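Local coordinates for glucosamine-6-phosphate deaminase (Thermotoga maritima, PDB 1J5X), which belongs to the SIS-domain family of alpha/beta proteins, built around parallel beta-sheets flanked by helices, at residues W201-F215 against P314-R326. Numbering follows the deposited sequence.
Sequences WKVIEKIDLKEHDHF and PAQILGYQKAISR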
ATOM      1  N   TRP A 201       1.180 -17.658  -1.730  1.00 25.51           N
ATOM      2  CA  TRP A 201       2.441 -18.316  -1.372  1.00 25.91           C
ATOM      3  C   TRP A 201       2.800 -19.423  -2.320  1.00 27.65           C
ATOM      4  O   TRP A 201       3.931 -19.476  -2.843  1.00 25.65           O
ATOM      5  CB  TRP A 201       2.389 -18.863   0.053  1.00 30.57           C
ATOM      6  CG  TRP A 201       3.748 -19.338   0.511  1.00 31.05           C
ATOM      7  CD1 TRP A 201       4.353 -20.523   0.214  1.00 35.11           C
ATOM      8  CD2 TRP A 201       4.713 -18.561   1.220  1.00 33.90           C
ATOM      9  NE1 TRP A 201       5.646 -20.530   0.683  1.00 33.99           N
ATOM     10  CE2 TRP A 201       5.894 -19.336   1.309  1.00 35.10           C
ATOM     11  CE3 TRP A 201       4.700 -17.276   1.787  1.00 33.73           C
ATOM     12  CZ2 TRP A 201       7.066 -18.859   1.951  1.00 34.74           C
ATOM     13  CZ3 TRP A 201       5.877 -16.803   2.426  1.00 34.24           C
ATOM     14  CH2 TRP A 201       7.034 -17.600   2.497  1.00 34.40           C
ATOM     15  N   LYS A 202       1.822 -20.288  -2.609  1.00 31.52           N
ATOM     16  CA  LYS A 202       2.075 -21.430  -3.486  1.00 31.87           C
ATOM     17  C   LYS A 202       2.281 -21.081  -4.946  1.00 30.87           C
ATOM     18  O   LYS A 202       3.105 -21.706  -5.618  1.00 30.59           O
ATOM     19  CB  LYS A 202       0.969 -22.508  -3.318  1.00 35.35           C
ATOM     20  CG  LYS A 202      -0.451 -22.036  -3.644  1.00 43.68           C
ATOM     21  CD  LYS A 202      -0.745 -21.898  -5.166  1.00 46.08           C
ATOM     22  CE  LYS A 202      -0.743 -23.254  -5.915  1.00 49.26           C
ATOM     23  NZ  LYS A 202      -0.723 -23.115  -7.419  1.00 48.96           N
ATOM     24  N   VAL A 203       1.543 -20.099  -5.456  1.00 28.93           N
ATOM     25  CA  VAL A 203       1.702 -19.663  -6.827  1.00 26.81           C
ATOM     26  C   VAL A 203       3.100 -19.029  -7.010  1.00 25.85           C
ATOM     27  O   VAL A 203       3.776 -19.271  -8.013  1.00 26.48           O
ATOM     28  CB  VAL A 203       0.624 -18.578  -7.202  1.00 25.81           C
ATOM     29  CG1 VAL A 203       0.982 -17.899  -8.495  1.00 27.76           C
ATOM     30  CG2 VAL A 203      -0.806 -19.232  -7.276  1.00 27.16           C
ATOM     31  N   ILE A 204       3.525 -18.215  -6.051  1.00 24.27           N
ATOM     32  CA  ILE A 204       4.811 -17.527  -6.183  1.00 24.47           C
ATOM     33  C   ILE A 204       5.983 -18.529  -5.981  1.00 27.67           C
ATOM     34  O   ILE A 204       7.047 -18.385  -6.568  1.00 25.17           O
ATOM     35  CB  ILE A 204       4.888 -16.339  -5.197  1.00 25.94           C
ATOM     36  CG1 ILE A 204       3.782 -15.312  -5.549  1.00 27.88           C
ATOM     37  CG2 ILE A 204       6.304 -15.631  -5.299  1.00 25.38           C
ATOM     38  CD1 ILE A 204       3.561 -14.197  -4.514  1.00 24.99           C
ATOM     39  N   GLU A 205       5.761 -19.562  -5.183  1.00 27.78           N
ATOM     40  CA  GLU A 205       6.801 -20.576  -4.997  1.00 30.92           C
ATOM     41  C   GLU A 205       7.194 -21.255  -6.342  1.00 30.23           C
ATOM     42  O   GLU A 205       8.302 -21.760  -6.481  1.00 29.41           O
ATOM     43  CB  GLU A 205       6.279 -21.614  -4.031  1.00 34.07           C
ATOM     44  CG  GLU A 205       7.311 -22.196  -3.143  1.00 41.93           C
ATOM     45  CD  GLU A 205       6.665 -22.964  -1.995  1.00 44.24           C
ATOM     46  OE1 GLU A 205       7.265 -22.948  -0.897  1.00 47.36           O
ATOM     47  OE2 GLU A 205       5.572 -23.564  -2.188  1.00 45.64           O
ATOM     48  N   LYS A 206       6.288 -21.273  -7.313  1.00 28.17           N
ATOM     49  CA  LYS A 206       6.521 -21.907  -8.615  1.00 30.90           C
ATOM     50  C   LYS A 206       7.312 -21.066  -9.588  1.00 31.62           C
ATOM     51  O   LYS A 206       7.707 -21.534 -10.639  1.00 31.72           O
ATOM     52  CB  LYS A 206       5.192 -22.282  -9.275  1.00 31.68           C
ATOM     53  CG  LYS A 206       4.386 -23.380  -8.552  1.00 35.45           C
ATOM     54  CD  LYS A 206       3.087 -23.672  -9.287  1.00 40.62           C
ATOM     55  CE  LYS A 206       2.275 -24.818  -8.621  1.00 44.43           C
ATOM     56  NZ  LYS A 206       3.125 -25.919  -8.005  1.00 49.28           N
ATOM     57  N   ILE A 207       7.515 -19.789  -9.252  1.00 32.11           N
ATOM     58  CA  ILE A 207       8.286 -18.920 -10.127  1.00 30.38           C
ATOM     59  C   ILE A 207       9.769 -19.216  -9.922  1.00 28.85           C
ATOM     60  O   ILE A 207      10.225 -19.394  -8.798  1.00 30.00           O
ATOM     61  CB  ILE A 207       8.055 -17.378  -9.820  1.00 28.44           C
ATOM     62  CG1 ILE A 207       6.561 -17.055  -9.910  1.00 30.00           C
ATOM     63  CG2 ILE A 207       8.872 -16.519 -10.833  1.00 28.26           C
ATOM     64  CD1 ILE A 207       6.152 -15.671  -9.367  1.00 28.36           C
ATOM     65  N   ASP A 208      10.499 -19.286 -11.029  1.00 33.54           N
ATOM     66  CA  ASP A 208      11.939 -19.526 -10.986  1.00 34.37           C
ATOM     67  C   ASP A 208      12.579 -18.173 -10.640  1.00 34.08           C
ATOM     68  O   ASP A 208      13.049 -17.465 -11.533  1.00 32.28           O
ATOM     69  CB  ASP A 208      12.435 -19.981 -12.357  1.00 35.58           C
ATOM     70  CG  ASP A 208      13.887 -20.415 -12.322  1.00 40.37           C
ATOM     71  OD1 ASP A 208      14.496 -20.322 -11.221  1.00 40.03           O
ATOM     72  OD2 ASP A 208      14.406 -20.847 -13.378  1.00 39.99           O
ATOM     73  N   LEU A 209      12.575 -17.844  -9.356  1.00 33.42           N
ATOM     74  CA  LEU A 209      13.074 -16.570  -8.866  1.00 35.88           C
ATOM     75  C   LEU A 209      14.496 -16.187  -9.221  1.00 36.80           C
ATOM     76  O   LEU A 209      14.753 -15.039  -9.594  1.00 36.12           O
ATOM     77  CB  LEU A 209      12.884 -16.505  -7.346  1.00 32.95           C
ATOM     78  CG  LEU A 209      11.382 -16.454  -6.971  1.00 36.31           C
ATOM     79  CD1 LEU A 209      11.232 -16.293  -5.478  1.00 32.37           C
ATOM     80  CD2 LEU A 209      10.691 -15.257  -7.672  1.00 33.24           C
ATOM     81  N   LYS A 210      15.420 -17.142  -9.092  1.00 39.04           N
ATOM     82  CA  LYS A 210      16.822 -16.875  -9.392  1.00 38.53           C
ATOM     83  C   LYS A 210      16.975 -16.384 -10.819  1.00 36.39           C
ATOM     84  O   LYS A 210      17.971 -15.760 -11.144  1.00 38.60           O
ATOM     85  CB  LYS A 210      17.667 -18.150  -9.175  1.00 41.05           C
ATOM     86  CG  LYS A 210      17.923 -18.485  -7.710  1.00 46.06           C
ATOM     87  CD  LYS A 210      16.706 -19.193  -7.088  1.00 49.91           C
ATOM     88  CE  LYS A 210      16.928 -19.663  -5.625  1.00 51.20           C
ATOM     89  NZ  LYS A 210      15.650 -20.192  -4.998  1.00 50.06           N
ATOM     90  N   GLU A 211      16.003 -16.666 -11.682  1.00 33.84           N
ATOM     91  CA  GLU A 211      16.075 -16.217 -13.057  1.00 33.33           C
ATOM     92  C   GLU A 211      15.339 -14.893 -13.342  1.00 31.06           C
ATOM     93  O   GLU A 211      15.204 -14.487 -14.506  1.00 32.48           O
ATOM     94  CB  GLU A 211      15.528 -17.287 -13.986  1.00 39.19           C
ATOM     95  CG  GLU A 211      16.334 -18.567 -13.957  1.00 44.73           C
ATOM     96  CD  GLU A 211      17.389 -18.572 -15.014  1.00 50.02           C
ATOM     97  OE1 GLU A 211      18.267 -17.675 -15.006  1.00 51.24           O
ATOM     98  OE2 GLU A 211      17.328 -19.479 -15.872  1.00 54.71           O
ATOM     99  N   HIS A 212      14.860 -14.222 -12.307  1.00 29.53           N
ATOM    100  CA  HIS A 212      14.150 -12.934 -12.548  1.00 27.02           C
ATOM    101  C   HIS A 212      14.757 -11.877 -11.653  1.00 25.41           C
ATOM    102  O   HIS A 212      14.769 -12.040 -10.441  1.00 27.59           O
ATOM    103  CB  HIS A 212      12.661 -13.081 -12.204  1.00 27.77           C
ATOM    104  CG  HIS A 212      11.906 -13.930 -13.176  1.00 27.33           C
ATOM    105  ND1 HIS A 212      11.809 -15.300 -13.052  1.00 30.03           N
ATOM    106  CD2 HIS A 212      11.224 -13.604 -14.294  1.00 29.60           C
ATOM    107  CE1 HIS A 212      11.088 -15.777 -14.050  1.00 29.65           C
ATOM    108  NE2 HIS A 212      10.717 -14.773 -14.817  1.00 31.21           N
ATOM    109  N   ASP A 213      15.262 -10.809 -12.256  1.00 26.49           N
ATOM    110  CA  ASP A 213      15.870  -9.750 -11.473  1.00 27.85           C
ATOM    111  C   ASP A 213      15.333  -8.359 -11.809  1.00 27.07           C
ATOM    112  O   ASP A 213      15.983  -7.363 -11.505  1.00 28.83           O
ATOM    113  CB  ASP A 213      17.385  -9.735 -11.661  1.00 35.03           C
ATOM    114  CG  ASP A 213      18.058 -10.835 -10.913  1.00 40.95           C
ATOM    115  OD1 ASP A 213      18.060 -10.836  -9.661  1.00 41.76           O
ATOM    116  OD2 ASP A 213      18.586 -11.736 -11.597  1.00 50.88           O
ATOM    117  N   HIS A 214      14.173  -8.311 -12.445  1.00 26.57           N
ATOM    118  CA  HIS A 214      13.531  -7.029 -12.820  1.00 25.72           C
ATOM    119  C   HIS A 214      12.043  -7.247 -12.547  1.00 25.38           C
ATOM    120  O   HIS A 214      11.392  -8.013 -13.294  1.00 23.97           O
ATOM    121  CB  HIS A 214      13.688  -6.782 -14.293  1.00 24.44           C
ATOM    122  CG  HIS A 214      13.016  -5.534 -14.758  1.00 22.07           C
ATOM    123  ND1 HIS A 214      12.660  -5.333 -16.065  1.00 23.71           N
ATOM    124  CD2 HIS A 214      12.625  -4.428 -14.084  1.00 21.88           C
ATOM    125  CE1 HIS A 214      12.072  -4.152 -16.189  1.00 24.63           C
ATOM    126  NE2 HIS A 214      12.041  -3.585 -15.000  1.00 22.00           N
ATOM    127  N   PHE A 215      11.538  -6.588 -11.503  1.00 23.66           N
ATOM    128  CA  PHE A 215      10.111  -6.723 -11.147  1.00 23.27           C
ATOM    129  C   PHE A 215       9.334  -5.463 -11.569  1.00 24.32           C
ATOM    130  O   PHE A 215       9.769  -4.332 -11.268  1.00 22.34           O
ATOM    131  CB  PHE A 215       9.954  -6.882  -9.646  1.00 22.75           C
ATOM    132  CG  PHE A 215      10.596  -8.126  -9.067  1.00 20.11           C
ATOM    133  CD1 PHE A 215      11.034  -9.161  -9.895  1.00 23.24           C
ATOM    134  CD2 PHE A 215      10.734  -8.249  -7.714  1.00 20.21           C
ATOM    135  CE1 PHE A 215      11.613 -10.310  -9.323  1.00 24.02           C
ATOM    136  CE2 PHE A 215      11.305  -9.391  -7.117  1.00 23.90           C
ATOM    137  CZ  PHE A 215      11.746 -10.414  -7.934  1.00 20.92           C
ATOM    138  N   PRO A 314       0.683 -10.365  -2.255  1.00 19.01           N
ATOM    139  CA  PRO A 314       1.493 -11.133  -3.198  1.00 20.09           C
ATOM    140  C   PRO A 314       2.929 -10.550  -3.330  1.00 22.48           C
ATOM    141  O   PRO A 314       3.903 -11.276  -3.346  1.00 21.49           O
ATOM    142  CB  PRO A 314       0.725 -11.002  -4.491  1.00 17.57           C
ATOM    143  CG  PRO A 314      -0.734 -10.977  -4.013  1.00 18.60           C
ATOM    144  CD  PRO A 314      -0.647 -10.013  -2.846  1.00 19.55           C
ATOM    145  N   ALA A 315       3.035  -9.217  -3.451  1.00 19.42           N
ATOM    146  CA  ALA A 315       4.374  -8.613  -3.587  1.00 19.14           C
ATOM    147  C   ALA A 315       5.214  -8.734  -2.310  1.00 20.75           C
ATOM    148  O   ALA A 315       6.438  -8.873  -2.401  1.00 20.45           O
ATOM    149  CB  ALA A 315       4.231  -7.088  -4.026  1.00 20.23           C
ATOM    150  N   GLN A 316       4.594  -8.712  -1.132  1.00 18.26           N
ATOM    151  CA  GLN A 316       5.357  -8.900   0.122  1.00 20.69           C
ATOM    152  C   GLN A 316       5.924 -10.342   0.127  1.00 23.63           C
ATOM    153  O   GLN A 316       7.012 -10.573   0.599  1.00 21.68           O
ATOM    154  CB  GLN A 316       4.462  -8.803   1.327  1.00 21.03           C
ATOM    155  CG  GLN A 316       3.846  -7.425   1.602  1.00 23.45           C
ATOM    156  CD  GLN A 316       2.786  -7.509   2.693  1.00 26.34           C
ATOM    157  OE1 GLN A 316       2.945  -8.233   3.630  1.00 25.85           O
ATOM    158  NE2 GLN A 316       1.700  -6.748   2.571  1.00 27.69           N
ATOM    159  N   ILE A 317       5.123 -11.303  -0.351  1.00 22.37           N
ATOM    160  CA  ILE A 317       5.568 -12.696  -0.423  1.00 23.29           C
ATOM    161  C   ILE A 317       6.657 -12.841  -1.499  1.00 24.82           C
ATOM    162  O   ILE A 317       7.635 -13.576  -1.302  1.00 24.68           O
ATOM    163  CB  ILE A 317       4.333 -13.660  -0.700  1.00 22.85           C
ATOM    164  CG1 ILE A 317       3.442 -13.682   0.527  1.00 20.73           C
ATOM    165  CG2 ILE A 317       4.805 -15.082  -1.114  1.00 24.55           C
ATOM    166  CD1 ILE A 317       2.072 -14.460   0.307  1.00 23.57           C
ATOM    167  N   LEU A 318       6.508 -12.142  -2.615  1.00 21.43           N
ATOM    168  CA  LEU A 318       7.521 -12.179  -3.652  1.00 25.05           C
ATOM    169  C   LEU A 318       8.813 -11.621  -3.049  1.00 25.74           C
ATOM    170  O   LEU A 318       9.889 -12.229  -3.184  1.00 23.78           O
ATOM    171  CB  LEU A 318       7.114 -11.312  -4.842  1.00 23.32           C
ATOM    172  CG  LEU A 318       8.188 -11.196  -5.940  1.00 24.21           C
ATOM    173  CD1 LEU A 318       8.497 -12.589  -6.622  1.00 23.90           C
ATOM    174  CD2 LEU A 318       7.655 -10.261  -6.994  1.00 22.89           C
ATOM    175  N   GLY A 319       8.696 -10.504  -2.335  1.00 24.42           N
ATOM    176  CA  GLY A 319       9.901  -9.892  -1.787  1.00 27.22           C
ATOM    177  C   GLY A 319      10.608 -10.865  -0.850  1.00 27.78           C
ATOM    178  O   GLY A 319      11.856 -11.040  -0.904  1.00 25.63           O
ATOM    179  N   TYR A 320       9.819 -11.471   0.032  1.00 25.34           N
ATOM    180  CA  TYR A 320      10.376 -12.404   1.014  1.00 26.50           C
ATOM    181  C   TYR A 320      11.053 -13.595   0.323  1.00 29.26           C
ATOM    182  O   TYR A 320      12.236 -13.903   0.550  1.00 28.38           O
ATOM    183  CB  TYR A 320       9.297 -12.889   1.948  1.00 28.33           C
ATOM    184  CG  TYR A 320       9.873 -13.799   3.015  1.00 31.07           C
ATOM    185  CD1 TYR A 320      10.035 -15.163   2.784  1.00 30.18           C
ATOM    186  CD2 TYR A 320      10.330 -13.268   4.224  1.00 31.74           C
ATOM    187  CE1 TYR A 320      10.641 -15.979   3.745  1.00 32.39           C
ATOM    188  CE2 TYR A 320      10.941 -14.069   5.178  1.00 33.91           C
ATOM    189  CZ  TYR A 320      11.096 -15.418   4.934  1.00 34.74           C
ATOM    190  OH  TYR A 320      11.751 -16.192   5.903  1.00 38.52           O
ATOM    191  N   GLN A 321      10.316 -14.254  -0.541  1.00 28.71           N
ATOM    192  CA  GLN A 321      10.873 -15.410  -1.217  1.00 30.66           C
ATOM    193  C   GLN A 321      12.086 -15.043  -2.051  1.00 30.92           C
ATOM    194  O   GLN A 321      13.050 -15.830  -2.135  1.00 30.60           O
ATOM    195  CB  GLN A 321       9.788 -16.098  -2.087  1.00 28.74           C
ATOM    196  CG  GLN A 321       8.651 -16.716  -1.220  1.00 31.75           C
ATOM    197  CD  GLN A 321       7.718 -17.640  -2.020  1.00 31.68           C
ATOM    198  OE1 GLN A 321       8.162 -18.045  -3.202  1.00 29.04           O
ATOM    199  NE2 GLN A 321       6.602 -17.960  -1.577  1.00 33.35           N
ATOM    200  N   LYS A 322      12.066 -13.860  -2.676  1.00 26.89           N
ATOM    201  CA  LYS A 322      13.206 -13.480  -3.504  1.00 26.37           C
ATOM    202  C   LYS A 322      14.424 -13.217  -2.642  1.00 26.77           C
ATOM    203  O   LYS A 322      15.561 -13.483  -3.088  1.00 30.08           O
ATOM    204  CB  LYS A 322      12.933 -12.218  -4.353  1.00 25.87           C
ATOM    205  CG  LYS A 322      14.150 -11.713  -5.160  1.00 24.66           C
ATOM    206  CD  LYS A 322      14.510 -12.596  -6.363  1.00 27.55           C
ATOM    207  CE  LYS A 322      15.799 -12.086  -7.029  1.00 26.91           C
ATOM    208  NZ  LYS A 322      16.169 -12.802  -8.272  1.00 29.78           N
ATOM    209  N   ALA A 323      14.221 -12.682  -1.448  1.00 25.09           N
ATOM    210  CA  ALA A 323      15.369 -12.418  -0.601  1.00 28.63           C
ATOM    211  C   ALA A 323      16.026 -13.758  -0.208  1.00 30.87           C
ATOM    212  O   ALA A 323      17.257 -13.897  -0.217  1.00 31.82           O
ATOM    213  CB  ALA A 323      14.953 -11.703   0.613  1.00 24.38           C
ATOM    214  N   ILE A 324      15.189 -14.738   0.127  1.00 30.35           N
ATOM    215  CA  ILE A 324      15.690 -16.055   0.543  1.00 31.64           C
ATOM    216  C   ILE A 324      16.495 -16.621  -0.597  1.00 33.23           C
ATOM    217  O   ILE A 324      17.590 -17.159  -0.392  1.00 34.85           O
ATOM    218  CB  ILE A 324      14.505 -17.024   0.901  1.00 33.55           C
ATOM    219  CG1 ILE A 324      13.760 -16.487   2.118  1.00 33.66           C
ATOM    220  CG2 ILE A 324      15.034 -18.468   1.208  1.00 31.25           C
ATOM    221  CD1 ILE A 324      14.637 -16.024   3.226  1.00 40.01           C
ATOM    222  N   SER A 325      15.936 -16.471  -1.788  1.00 30.48           N
ATOM    223  CA  SER A 325      16.526 -16.898  -3.037  1.00 34.20           C
ATOM    224  C   SER A 325      17.942 -16.338  -3.248  1.00 35.85           C
ATOM    225  O   SER A 325      18.842 -17.041  -3.736  1.00 33.88           O
ATOM    226  CB  SER A 325      15.623 -16.431  -4.157  1.00 35.75           C
ATOM    227  OG  SER A 325      16.066 -16.869  -5.418  1.00 42.08           O
ATOM    228  N   ARG A 326      18.126 -15.069  -2.894  1.00 36.36           N
ATOM    229  CA  ARG A 326      19.408 -14.384  -3.035  1.00 37.66           C
ATOM    230  C   ARG A 326      20.305 -14.711  -1.842  1.00 38.94           C
ATOM    231  O   ARG A 326      21.499 -14.436  -1.878  1.00 38.57           O
ATOM    232  CB  ARG A 326      19.215 -12.860  -3.076  1.00 39.83           C
ATOM    233  CG  ARG A 326      18.577 -12.335  -4.332  1.00 40.06           C
ATOM    234  CD  ARG A 326      18.987 -10.860  -4.524  1.00 44.46           C
ATOM    235  NE  ARG A 326      18.864 -10.493  -5.924  1.00 43.75           N
ATOM    236  CZ  ARG A 326      18.091  -9.503  -6.337  1.00 42.31           C
ATOM    237  NH1 ARG A 326      17.424  -8.815  -5.432  1.00 46.26           N
ATOM    238  NH2 ARG A 326      17.944  -9.235  -7.630  1.00 37.94           N
TER
HETATM  239  O   HOH W   1      17.602  -6.466  -9.256  1.00 30.83           O
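The second parallel sheet of this SIS-family protein is flanked by helix 313-326, which packs against the end of helix 184-205 and the turn entering strand 214-218. I204 is a knob in the hole formed by P314, I317, L318 and Q321; the axes of 201-205 and 314-326 approach to 9.8 Å with a crossing angle of -46°. W201, its CG anti to the backbone N (chi1 -171°), presents one ring face to Q321, whose NE2 lies over the ring centre and also makes a weak hydrogen bond to W201 O. Farther along, L318 divides its methyls: CD1 meets L209 CD2 at 3.6 Å, while CD2 makes a CH-pi contact over the F215 face, 4.0 Å from the centroid. K322, bent at chi2 (73°), runs past F215 and delivers NZ to H212 O (2.7 Å), L209 O (3.0 Å) and D213 OD1 (3.1 Å); one ammonium thereby ties together the link from the 3-10 turn to strand 214-218. D213 OD1 also takes R326 NH2 at 2.6 Å on its anti side; a water links that nitrogen to D213 O, and R326 NH1 bonds S238 O. Helix-on-helix packing thus adjoins helix-on-sheet packing, as in the alpha/beta sandwich of SIS domains.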